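Local coordinates for putative iron-uptake ABC transport system,periplasmic iron-binding protein (PDB 3E13) that binds ferric iron in the periplasm and probably delivers it to an ABC transporter for uptake into the cell, at residues S2-S8 with I28-Q34; R102-Y108 with F193-Y199; A160-K165 with I311-F317. All blocks are in the same frame, centred on the assembly; numbering follows the deposited sequence.

Overall arrangement
From the N terminus, strand 3-8 leads through helix 14-26 into strand 29-34, and interaction 1 closes this short loop at one end of the molecule. Much later strand 97-109 supplies 102-108, whose partner 193-199 follows 84 residues on, so interaction 2 closes a long loop in which helix outweighs strand. Interaction 3 opens inside that loop, at 160-165, and closes at 311-317 near the C terminus; its segments therefore cross those of interaction 2, whereas interaction 1 stands before both. Interactions 1 and 2 reach the same mixed sheet on opposite sides of the chain's centre, about 31 Å apart between centres. Interaction 3 packs helix 305-315 against helix 157-170, about 20 Å from interaction 2 between centres.

Interaction 1: residues S2-S8 with I28-Q34; sequences SELNIYS and IKVNHTQ
Asn31 reaches across to two side chains of the neighbouring strand with a single amide nitrogen. Its ND2 lies 2.7 Å from Asn5 OD1, in the carbonyl plane, the two amides lying side by side and nearly coplanar. The other N-H goes to Glu3, with ND2 2.9 Å from OE2, but meets the carboxylate from above its plane. Two bonds thus fix the rotation of the Asn31 amide, whose two hydrogens suit a place between two acceptors. Asn5 ND2 is held in turn by Pro52 O.

On the other face apolar branches fit together: Ile6 CD1 meets Val30 CG1 at 3.7 Å, and Ile28 CG2 rests on Leu4 CB. Leu4 and Ile6 are buried between sheet and helix 247-257, where Phe253 packs on them, so apolar side chains suit these places. Further along, His32 has its CG anti to the backbone N (chi1 -173°), which carries the ring edge to Ile6 CG2; a water joins His32 NE2 to Ser8 OG, itself bonded to Arg10 N.

Between the two sets of side chains runs an in-register backbone pairing, from Lys29 N to Ser2 O (2.9 Å) through Ser8 N to Thr33 O (2.8 Å). Parallel neighbours joined through helix 14-26 form the beta-alpha-beta unit that opens this periplasmic-binding-protein fold.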
loop_
_atom_site.group_PDB
_atom_site.type_symbol
_atom_site.label_atom_id
_atom_site.label_comp_id
_atom_site.label_asym_id
_atom_site.label_seq_id
_atom_site.Cartn_x
_atom_site.Cartn_y
_atom_site.Cartn_z
ATOM N N SER A 2 -22.602 -13.498 14.126
ATOM C CA SER A 2 -22.255 -13.233 15.568
ATOM C C SER A 2 -20.831 -12.743 15.871
ATOM O O SER A 2 -20.725 -11.734 16.528
ATOM C CB SER A 2 -22.629 -14.381 16.481
ATOM O OG SER A 2 -22.788 -13.874 17.807
ATOM N N GLU A 3 -19.767 -13.456 15.446
ATOM C CA GLU A 3 -18.388 -12.946 15.528
ATOM C C GLU A 3 -17.748 -12.956 14.108
ATOM O O GLU A 3 -18.160 -13.704 13.198
ATOM C CB GLU A 3 -17.529 -13.819 16.464
ATOM C CG GLU A 3 -17.486 -13.452 17.954
ATOM C CD GLU A 3 -16.307 -14.106 18.669
ATOM O OE1 GLU A 3 -15.963 -15.236 18.244
ATOM O OE2 GLU A 3 -15.705 -13.511 19.622
ATOM N N LEU A 4 -16.751 -12.103 13.933
ATOM C CA LEU A 4 -15.951 -12.047 12.692
ATOM C C LEU A 4 -14.516 -11.746 13.082
ATOM O O LEU A 4 -14.252 -10.796 13.763
ATOM C CB LEU A 4 -16.491 -10.985 11.714
ATOM C CG LEU A 4 -15.625 -10.883 10.450
ATOM C CD1 LEU A 4 -15.807 -12.082 9.530
ATOM C CD2 LEU A 4 -16.003 -9.590 9.737
ATOM N N ASN A 5 -13.589 -12.623 12.700
ATOM C CA ASN A 5 -12.199 -12.509 13.084
ATOM C C ASN A 5 -11.324 -11.966 11.943
ATOM O O ASN A 5 -11.194 -12.622 10.912
ATOM C CB ASN A 5 -11.727 -13.890 13.522
ATOM C CG ASN A 5 -12.490 -14.383 14.779
ATOM O OD1 ASN A 5 -12.613 -13.630 15.750
ATOM N ND2 ASN A 5 -12.986 -15.602 14.751
ATOM N N ILE A 6 -10.830 -10.739 12.097
ATOM C CA ILE A 6 -10.044 -10.066 11.072
ATOM C C ILE A 6 -8.579 -10.017 11.484
ATOM O O ILE A 6 -8.277 -9.543 12.574
ATOM C CB ILE A 6 -10.567 -8.635 10.884
ATOM C CG1 ILE A 6 -12.018 -8.698 10.417
ATOM C CG2 ILE A 6 -9.637 -7.850 9.948
ATOM C CD1 ILE A 6 -12.654 -7.352 10.061
ATOM N N TYR A 7 -7.710 -10.519 10.617
ATOM C CA TYR A 7 -6.267 -10.356 10.705
ATOM C C TYR A 7 -5.902 -9.261 9.685
ATOM O O TYR A 7 -6.077 -9.460 8.504
ATOM C CB TYR A 7 -5.562 -11.664 10.317
ATOM C CG TYR A 7 -5.494 -12.744 11.391
ATOM C CD1 TYR A 7 -6.335 -12.749 12.473
ATOM C CD2 TYR A 7 -4.669 -13.817 11.221
ATOM C CE1 TYR A 7 -6.294 -13.802 13.449
ATOM C CE2 TYR A 7 -4.603 -14.854 12.168
ATOM C CZ TYR A 7 -5.430 -14.850 13.257
ATOM O OH TYR A 7 -5.396 -15.917 14.155
ATOM N N SER A 8 -5.394 -8.135 10.164
ATOM C CA SER A 8 -5.155 -6.965 9.339
ATOM C C SER A 8 -3.764 -6.404 9.424
ATOM O O SER A 8 -3.248 -6.158 10.514
ATOM C CB SER A 8 -6.143 -5.866 9.685
ATOM O OG SER A 8 -5.837 -4.696 8.902
ATOM N N ILE A 28 -22.858 -7.900 14.281
ATOM C CA ILE A 28 -21.738 -8.845 14.341
ATOM C C ILE A 28 -20.593 -8.214 15.092
ATOM O O ILE A 28 -20.211 -7.072 14.805
ATOM C CB ILE A 28 -21.255 -9.209 12.892
ATOM C CG1 ILE A 28 -22.327 -9.953 12.113
ATOM C CG2 ILE A 28 -19.965 -10.057 12.953
ATOM C CD1 ILE A 28 -22.092 -10.007 10.623
ATOM N N LYS A 29 -20.001 -8.927 16.047
ATOM C CA LYS A 29 -18.848 -8.427 16.766
ATOM C C LYS A 29 -17.579 -8.756 16.006
ATOM O O LYS A 29 -17.347 -9.921 15.685
ATOM C CB LYS A 29 -18.753 -9.076 18.154
ATOM C CG LYS A 29 -17.573 -8.579 19.009
ATOM C CD LYS A 29 -17.790 -7.160 19.474
ATOM C CE LYS A 29 -16.562 -6.556 20.138
ATOM N NZ LYS A 29 -15.740 -5.798 19.142
ATOM N N VAL A 30 -16.757 -7.738 15.757
ATOM C CA VAL A 30 -15.478 -7.916 15.057
ATOM C C VAL A 30 -14.343 -8.018 16.076
ATOM O O VAL A 30 -14.259 -7.221 16.993
ATOM C CB VAL A 30 -15.196 -6.763 14.127
ATOM C CG1 VAL A 30 -13.811 -6.858 13.514
ATOM C CG2 VAL A 30 -16.242 -6.732 13.066
ATOM N N ASN A 31 -13.542 -9.070 15.951
ATOM C CA ASN A 31 -12.294 -9.245 16.694
ATOM C C ASN A 31 -11.170 -8.867 15.729
ATOM O O ASN A 31 -10.929 -9.602 14.776
ATOM C CB ASN A 31 -12.141 -10.699 17.131
ATOM C CG ASN A 31 -13.248 -11.142 18.041
ATOM O OD1 ASN A 31 -13.612 -10.397 18.909
ATOM N ND2 ASN A 31 -13.807 -12.348 17.829
ATOM N N HIS A 32 -10.537 -7.730 15.966
ATOM C CA HIS A 32 -9.585 -7.148 15.040
ATOM C C HIS A 32 -8.179 -7.375 15.574
ATOM O O HIS A 32 -7.838 -6.912 16.670
ATOM C CB HIS A 32 -9.887 -5.658 14.896
ATOM C CG HIS A 32 -9.071 -4.954 13.845
ATOM N ND1 HIS A 32 -8.260 -3.889 14.142
ATOM C CD2 HIS A 32 -9.004 -5.106 12.503
ATOM C CE1 HIS A 32 -7.679 -3.447 13.039
ATOM N NE2 HIS A 32 -8.128 -4.154 12.025
ATOM N N THR A 33 -7.377 -8.137 14.820
ATOM C CA THR A 33 -5.978 -8.387 15.160
ATOM C C THR A 33 -5.080 -7.687 14.141
ATOM O O THR A 33 -5.150 -7.991 12.980
ATOM C CB THR A 33 -5.750 -9.894 15.131
ATOM O OG1 THR A 33 -6.438 -10.521 16.231
ATOM C CG2 THR A 33 -4.305 -10.232 15.385
ATOM N N GLN A 34 -4.240 -6.758 14.587
ATOM C CA GLN A 34 -3.335 -6.012 13.713
ATOM C C GLN A 34 -1.902 -6.430 14.011
ATOM O O GLN A 34 -1.486 -6.469 15.168
ATOM C CB GLN A 34 -3.495 -4.525 13.928
ATOM C CG GLN A 34 -2.643 -3.657 13.035
ATOM C CD GLN A 34 -2.932 -2.178 13.218
ATOM O OE1 GLN A 34 -4.101 -1.751 13.150
ATOM N NE2 GLN A 34 -1.885 -1.398 13.470
HETATM O O HOH W 1 -7.736 -2.953 9.266
#

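Interaction 2: residues R102-Y108 with F193-Y199; sequences RARIIAY and FAVMNTY. With FE (Fe (III) ion), chain B.
Tyr199 sets its ring against the guanidinium of Arg102, CE2 sitting 3.3 Å from CZ, over the centre of one guanidinium face. The planes are 37° apart, so the flat groups lean together without stacking squarely. Arg102 CG lies between its backbone N and carbonyl carbon (chi1 54°) and the chain bends twice beyond it, wrapping CB and guanidinium around the CD2-CE2 side of the ring. Arg102 NH2 also forms a salt bridge with Glu272 and bonds Tyr12 OH. Tyr199 OH binds the iron at 2.1 Å and accepts a bond from Asn197 ND2 at 2.9 Å; His11, Tyr12, Tyr143 and Tyr200 complete the ferric site.

Asn197 OD1 nestles against the extended Arg104 chain, taking a weak bond from NH1 at the guanidinium edge, while Val195 CG1 fills the hollow beside NE at 3.6 Å. Asp179 pairs with Arg104 NH1. On the reverse face the small Ala107 leaves room for the Met196 sulfur, with CB 3.6 Å from SD, and Ile105 CD1 lies alongside Met196 CG. At the far end Ile106 CG2 presses on Phe193 CB at 3.8 Å.

The antiparallel backbone pairing runs from Ala107 and Ala194 to the start of helix 198-205. Helix 179-188 covers Ala194 and Met196, Tyr143 of helix 142-155 packs on Arg102, Arg104 and Asn197, and strand 219-222 lies against Ile105 and Phe193.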
loop_
_atom_site.group_PDB
_atom_site.type_symbol
_atom_site.label_atom_id
_atom_site.label_comp_id
_atom_site.label_asym_id
_atom_site.label_seq_id
_atom_site.Cartn_x
_atom_site.Cartn_y
_atom_site.Cartn_z
ATOM N N ARG A 102 -3.507 3.196 -3.961
ATOM C CA ARG A 102 -2.539 4.189 -3.460
ATOM C C ARG A 102 -1.354 4.257 -4.428
ATOM O O ARG A 102 -1.101 3.329 -5.132
ATOM C CB ARG A 102 -2.102 3.840 -2.022
ATOM C CG ARG A 102 -1.555 2.410 -1.864
ATOM C CD ARG A 102 -2.610 1.377 -1.355
ATOM N NE ARG A 102 -3.127 1.721 -0.045
ATOM C CZ ARG A 102 -2.484 1.645 1.124
ATOM N NH1 ARG A 102 -1.241 1.217 1.182
ATOM N NH2 ARG A 102 -3.105 1.950 2.249
ATOM N N ALA A 103 -0.652 5.377 -4.481
ATOM C CA ALA A 103 0.458 5.560 -5.386
ATOM C C ALA A 103 1.742 5.792 -4.563
ATOM O O ALA A 103 1.705 6.540 -3.579
ATOM C CB ALA A 103 0.187 6.758 -6.299
ATOM N N ARG A 104 2.839 5.131 -4.958
ATOM C CA ARG A 104 4.102 5.288 -4.284
ATOM C C ARG A 104 4.900 6.321 -5.099
ATOM O O ARG A 104 5.335 6.066 -6.240
ATOM C CB ARG A 104 4.828 3.954 -4.129
ATOM C CG ARG A 104 5.946 4.022 -3.104
ATOM C CD ARG A 104 6.175 2.729 -2.432
ATOM N NE ARG A 104 7.080 2.819 -1.288
ATOM C CZ ARG A 104 6.742 3.259 -0.069
ATOM N NH1 ARG A 104 5.523 3.705 0.150
ATOM N NH2 ARG A 104 7.623 3.313 0.933
ATOM N N ILE A 105 5.052 7.495 -4.498
ATOM C CA ILE A 105 5.630 8.650 -5.185
ATOM C C ILE A 105 6.920 9.084 -4.566
ATOM O O ILE A 105 7.412 8.463 -3.594
ATOM C CB ILE A 105 4.582 9.810 -5.247
ATOM C CG1 ILE A 105 4.071 10.218 -3.860
ATOM C CG2 ILE A 105 3.353 9.308 -6.092
ATOM C CD1 ILE A 105 5.058 10.972 -2.997
ATOM N N ILE A 106 7.506 10.139 -5.110
ATOM C CA ILE A 106 8.748 10.686 -4.535
ATOM C C ILE A 106 8.373 12.075 -4.007
ATOM O O ILE A 106 7.891 12.930 -4.759
ATOM C CB ILE A 106 9.858 10.765 -5.570
ATOM C CG1 ILE A 106 10.218 9.390 -6.118
ATOM C CG2 ILE A 106 11.138 11.422 -4.964
ATOM C CD1 ILE A 106 11.026 9.434 -7.430
ATOM N N ALA A 107 8.557 12.286 -2.712
ATOM C CA ALA A 107 8.178 13.552 -2.086
ATOM C C ALA A 107 9.421 14.423 -1.900
ATOM O O ALA A 107 10.506 13.894 -1.612
ATOM C CB ALA A 107 7.449 13.324 -0.761
ATOM N N TYR A 108 9.264 15.737 -2.117
ATOM C CA TYR A 108 10.335 16.720 -1.842
ATOM C C TYR A 108 9.794 17.823 -0.921
ATOM O O TYR A 108 8.591 17.894 -0.693
ATOM C CB TYR A 108 10.904 17.299 -3.122
ATOM C CG TYR A 108 9.905 18.052 -3.946
ATOM C CD1 TYR A 108 9.835 19.431 -3.894
ATOM C CD2 TYR A 108 9.041 17.388 -4.792
ATOM C CE1 TYR A 108 8.909 20.112 -4.655
ATOM C CE2 TYR A 108 8.130 18.073 -5.566
ATOM C CZ TYR A 108 8.047 19.436 -5.456
ATOM O OH TYR A 108 7.120 20.156 -6.228
ATOM N N PHE A 193 14.664 13.816 -0.844
ATOM C CA PHE A 193 13.603 13.045 -1.496
ATOM C C PHE A 193 13.263 11.853 -0.629
ATOM O O PHE A 193 14.160 11.152 -0.170
ATOM C CB PHE A 193 14.047 12.535 -2.871
ATOM C CG PHE A 193 14.408 13.646 -3.854
ATOM C CD1 PHE A 193 13.435 14.385 -4.449
ATOM C CD2 PHE A 193 15.726 13.900 -4.176
ATOM C CE1 PHE A 193 13.765 15.378 -5.362
ATOM C CE2 PHE A 193 16.068 14.878 -5.086
ATOM C CZ PHE A 193 15.082 15.639 -5.667
ATOM N N ALA A 194 11.968 11.620 -0.437
ATOM C CA ALA A 194 11.461 10.465 0.254
ATOM C C ALA A 194 10.587 9.627 -0.654
ATOM O O ALA A 194 9.701 10.177 -1.306
ATOM C CB ALA A 194 10.654 10.900 1.424
ATOM N N VAL A 195 10.782 8.324 -0.623
ATOM C CA VAL A 195 9.849 7.384 -1.257
ATOM C C VAL A 195 8.703 7.135 -0.292
ATOM O O VAL A 195 8.931 6.693 0.847
ATOM C CB VAL A 195 10.566 6.093 -1.643
ATOM C CG1 VAL A 195 9.592 5.140 -2.285
ATOM C CG2 VAL A 195 11.791 6.380 -2.579
ATOM N N MET A 196 7.478 7.473 -0.698
ATOM C CA MET A 196 6.323 7.337 0.173
ATOM C C MET A 196 4.973 7.278 -0.567
ATOM O O MET A 196 4.862 7.732 -1.696
ATOM C CB MET A 196 6.281 8.483 1.209
ATOM C CG MET A 196 6.081 9.888 0.614
ATOM S SD MET A 196 6.036 11.240 1.813
ATOM C CE MET A 196 4.691 10.734 2.782
ATOM N N ASN A 197 3.946 6.763 0.101
ATOM C CA ASN A 197 2.618 6.645 -0.474
ATOM C C ASN A 197 1.858 7.963 -0.320
ATOM O O ASN A 197 2.035 8.752 0.632
ATOM C CB ASN A 197 1.797 5.531 0.174
ATOM C CG ASN A 197 2.268 4.135 -0.179
ATOM O OD1 ASN A 197 2.953 3.907 -1.204
ATOM N ND2 ASN A 197 1.877 3.164 0.660
ATOM N N THR A 198 1.021 8.236 -1.305
ATOM C CA THR A 198 0.313 9.482 -1.375
ATOM C C THR A 198 -0.576 9.777 -0.175
ATOM O O THR A 198 -0.642 10.927 0.306
ATOM C CB THR A 198 -0.590 9.506 -2.621
ATOM O OG1 THR A 198 -1.275 8.235 -2.776
ATOM C CG2 THR A 198 0.173 9.734 -3.916
ATOM N N TYR A 199 -1.301 8.760 0.296
ATOM C CA TYR A 199 -2.277 8.973 1.367
ATOM C C TYR A 199 -1.636 9.492 2.641
ATOM O O TYR A 199 -2.246 10.197 3.400
ATOM C CB TYR A 199 -3.150 7.730 1.625
ATOM C CG TYR A 199 -2.369 6.524 1.971
ATOM C CD1 TYR A 199 -2.034 6.263 3.284
ATOM C CD2 TYR A 199 -1.901 5.673 0.974
ATOM C CE1 TYR A 199 -1.248 5.206 3.598
ATOM C CE2 TYR A 199 -1.110 4.591 1.288
ATOM C CZ TYR A 199 -0.805 4.350 2.592
ATOM O OH TYR A 199 0.018 3.282 2.936
HETATM FE FE FE B . 0.213 2.376 4.793
#

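Interaction 3: residues A160-K165 with I311-F317; sequences AKAWAK and IYDEVGF
Ala164 and Val315 meet at the heart of the apolar contact, CB to CG2 at 3.9 Å. The alanine's lone methyl points at the other helix and is small enough to sit among Ile311 CG2, Tyr312 CD2 and Val315 CG2. Ile311 has CG1 anti to its carbonyl carbon and CG2 anti to its backbone N (chi1 -68°), which spreads the two branches along helix 157-170: CG2 touches Lys161 CA at 3.6 Å, while CD1 extends to Ala160 CB. Val315 divides its methyls as well, CG1 meeting Lys161 CG at 3.7 Å as the two side chains run antiparallel alongside one another.

This is helix-helix packing, with segment axes 9.1 Å apart at closest approach and crossing at -52°. Helix 305-315 ends here in a Schellman motif, where Gly316 adopts a positive phi of 108°; at these backbone angles a side chain would collide with the carbonyl oxygen of Val315, and glycine has none. The turn brings Phe317 back, and its ring edge faces Ala164 O, with CE2 3.4 Å away.

Among the aromatics, Tyr312 OH approaches the indole of Trp163 at its edge, 3.6 Å from CZ3. That hydroxyl is hydrogen-bonded to Ser144 O, and Trp163 NE1 to Tyr122 O, so the polar atoms of both buried rings are satisfied. Leu148 of helix 142-155 packs on both.

The charged contact lies at the exposed border: the extended Lys161 reaches across Glu314, with NZ 3.9 Å from OE1, a long salt bridge.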
loop_
_atom_site.group_PDB
_atom_site.type_symbol
_atom_site.label_atom_id
_atom_site.label_comp_id
_atom_site.label_asym_id
_atom_site.label_seq_id
_atom_site.Cartn_x
_atom_site.Cartn_y
_atom_site.Cartn_z
ATOM N N ALA A 160 16.515 -4.065 -11.954
ATOM C CA ALA A 160 16.074 -4.152 -10.550
ATOM C C ALA A 160 17.222 -4.231 -9.561
ATOM O O ALA A 160 17.206 -3.525 -8.550
ATOM C CB ALA A 160 15.103 -5.321 -10.332
ATOM N N LYS A 161 18.226 -5.062 -9.840
ATOM C CA LYS A 161 19.328 -5.232 -8.900
ATOM C C LYS A 161 20.148 -3.967 -8.890
ATOM O O LYS A 161 20.555 -3.505 -7.840
ATOM C CB LYS A 161 20.193 -6.426 -9.269
ATOM C CG LYS A 161 21.262 -6.696 -8.254
ATOM C CD LYS A 161 22.016 -7.959 -8.603
ATOM C CE LYS A 161 23.216 -8.109 -7.689
ATOM N NZ LYS A 161 24.018 -9.322 -8.062
ATOM N N ALA A 162 20.423 -3.394 -10.063
ATOM C CA ALA A 162 21.175 -2.155 -10.115
ATOM C C ALA A 162 20.458 -1.010 -9.359
ATOM O O ALA A 162 21.106 -0.206 -8.676
ATOM C CB ALA A 162 21.437 -1.786 -11.518
ATOM N N TRP A 163 19.136 -0.960 -9.507
ATOM C CA TRP A 163 18.318 0.015 -8.790
ATOM C C TRP A 163 18.411 -0.155 -7.292
ATOM O O TRP A 163 18.684 0.820 -6.586
ATOM C CB TRP A 163 16.871 -0.089 -9.230
ATOM C CG TRP A 163 15.994 0.927 -8.591
ATOM C CD1 TRP A 163 15.793 2.231 -8.994
ATOM C CD2 TRP A 163 15.158 0.722 -7.475
ATOM N NE1 TRP A 163 14.888 2.846 -8.169
ATOM C CE2 TRP A 163 14.479 1.947 -7.215
ATOM C CE3 TRP A 163 14.933 -0.363 -6.606
ATOM C CZ2 TRP A 163 13.567 2.079 -6.166
ATOM C CZ3 TRP A 163 14.043 -0.211 -5.567
ATOM C CH2 TRP A 163 13.380 0.991 -5.347
ATOM N N ALA A 164 18.252 -1.376 -6.826
ATOM C CA ALA A 164 18.293 -1.676 -5.395
ATOM C C ALA A 164 19.651 -1.290 -4.793
ATOM O O ALA A 164 19.711 -0.668 -3.744
ATOM C CB ALA A 164 17.949 -3.127 -5.139
ATOM N N LYS A 165 20.724 -1.631 -5.507
ATOM C CA LYS A 165 22.072 -1.314 -5.080
ATOM C C LYS A 165 22.318 0.180 -4.985
ATOM O O LYS A 165 22.866 0.668 -3.970
ATOM C CB LYS A 165 23.088 -2.017 -6.003
ATOM C CG LYS A 165 24.558 -1.698 -5.718
ATOM C CD LYS A 165 25.498 -2.509 -6.632
ATOM C CE LYS A 165 26.988 -2.143 -6.384
ATOM N NZ LYS A 165 27.826 -2.265 -7.604
ATOM N N ILE A 311 16.668 -10.072 -4.368
ATOM C CA ILE A 311 17.484 -8.965 -4.794
ATOM C C ILE A 311 17.801 -7.998 -3.696
ATOM O O ILE A 311 18.969 -7.598 -3.549
ATOM C CB ILE A 311 16.834 -8.264 -5.993
ATOM C CG1 ILE A 311 16.869 -9.178 -7.205
ATOM C CG2 ILE A 311 17.500 -6.879 -6.308
ATOM C CD1 ILE A 311 16.206 -8.548 -8.476
ATOM N N TYR A 312 16.818 -7.604 -2.882
ATOM C CA TYR A 312 17.127 -6.704 -1.816
ATOM C C TYR A 312 18.144 -7.372 -0.853
ATOM O O TYR A 312 19.045 -6.682 -0.365
ATOM C CB TYR A 312 15.866 -6.368 -1.035
ATOM C CG TYR A 312 15.035 -5.209 -1.561
ATOM C CD1 TYR A 312 13.640 -5.303 -1.610
ATOM C CD2 TYR A 312 15.606 -3.998 -1.891
ATOM C CE1 TYR A 312 12.855 -4.208 -2.027
ATOM C CE2 TYR A 312 14.805 -2.907 -2.325
ATOM C CZ TYR A 312 13.460 -3.024 -2.378
ATOM O OH TYR A 312 12.697 -1.928 -2.756
ATOM N N ASP A 313 17.956 -8.655 -0.565
ATOM C CA ASP A 313 18.814 -9.398 0.379
ATOM C C ASP A 313 20.252 -9.400 -0.190
ATOM O O ASP A 313 21.213 -9.180 0.547
ATOM C CB ASP A 313 18.335 -10.862 0.580
ATOM C CG ASP A 313 17.117 -11.036 1.501
ATOM O OD1 ASP A 313 16.564 -10.070 2.103
ATOM O OD2 ASP A 313 16.604 -12.191 1.675
ATOM N N GLU A 314 20.379 -9.615 -1.503
ATOM C CA GLU A 314 21.664 -9.746 -2.216
ATOM C C GLU A 314 22.492 -8.489 -2.213
ATOM O O GLU A 314 23.712 -8.576 -2.061
ATOM C CB GLU A 314 21.464 -10.110 -3.695
ATOM C CG GLU A 314 20.971 -11.503 -3.986
ATOM C CD GLU A 314 20.522 -11.694 -5.435
ATOM O OE1 GLU A 314 20.971 -10.951 -6.354
ATOM O OE2 GLU A 314 19.680 -12.590 -5.664
ATOM N N VAL A 315 21.848 -7.324 -2.361
ATOM C CA VAL A 315 22.575 -6.065 -2.418
ATOM C C VAL A 315 22.904 -5.476 -1.030
ATOM O O VAL A 315 23.633 -4.506 -0.949
ATOM C CB VAL A 315 21.852 -5.012 -3.339
ATOM C CG1 VAL A 315 21.539 -5.628 -4.692
ATOM C CG2 VAL A 315 20.623 -4.398 -2.653
ATOM N N GLY A 316 22.385 -6.061 0.041
ATOM C CA GLY A 316 22.766 -5.672 1.384
ATOM C C GLY A 316 21.754 -4.910 2.211
ATOM O O GLY A 316 22.124 -4.285 3.200
ATOM N N PHE A 317 20.484 -4.900 1.813
ATOM C CA PHE A 317 19.444 -4.433 2.763
ATOM C C PHE A 317 19.189 -5.389 3.924
ATOM O O PHE A 317 19.677 -6.540 3.946
ATOM C CB PHE A 317 18.126 -4.253 2.042
ATOM C CG PHE A 317 18.040 -2.999 1.230
ATOM C CD1 PHE A 317 17.513 -1.829 1.781
ATOM C CD2 PHE A 317 18.437 -2.989 -0.085
ATOM C CE1 PHE A 317 17.402 -0.675 1.025
ATOM C CE2 PHE A 317 18.313 -1.802 -0.877
ATOM C CZ PHE A 317 17.813 -0.676 -0.342
#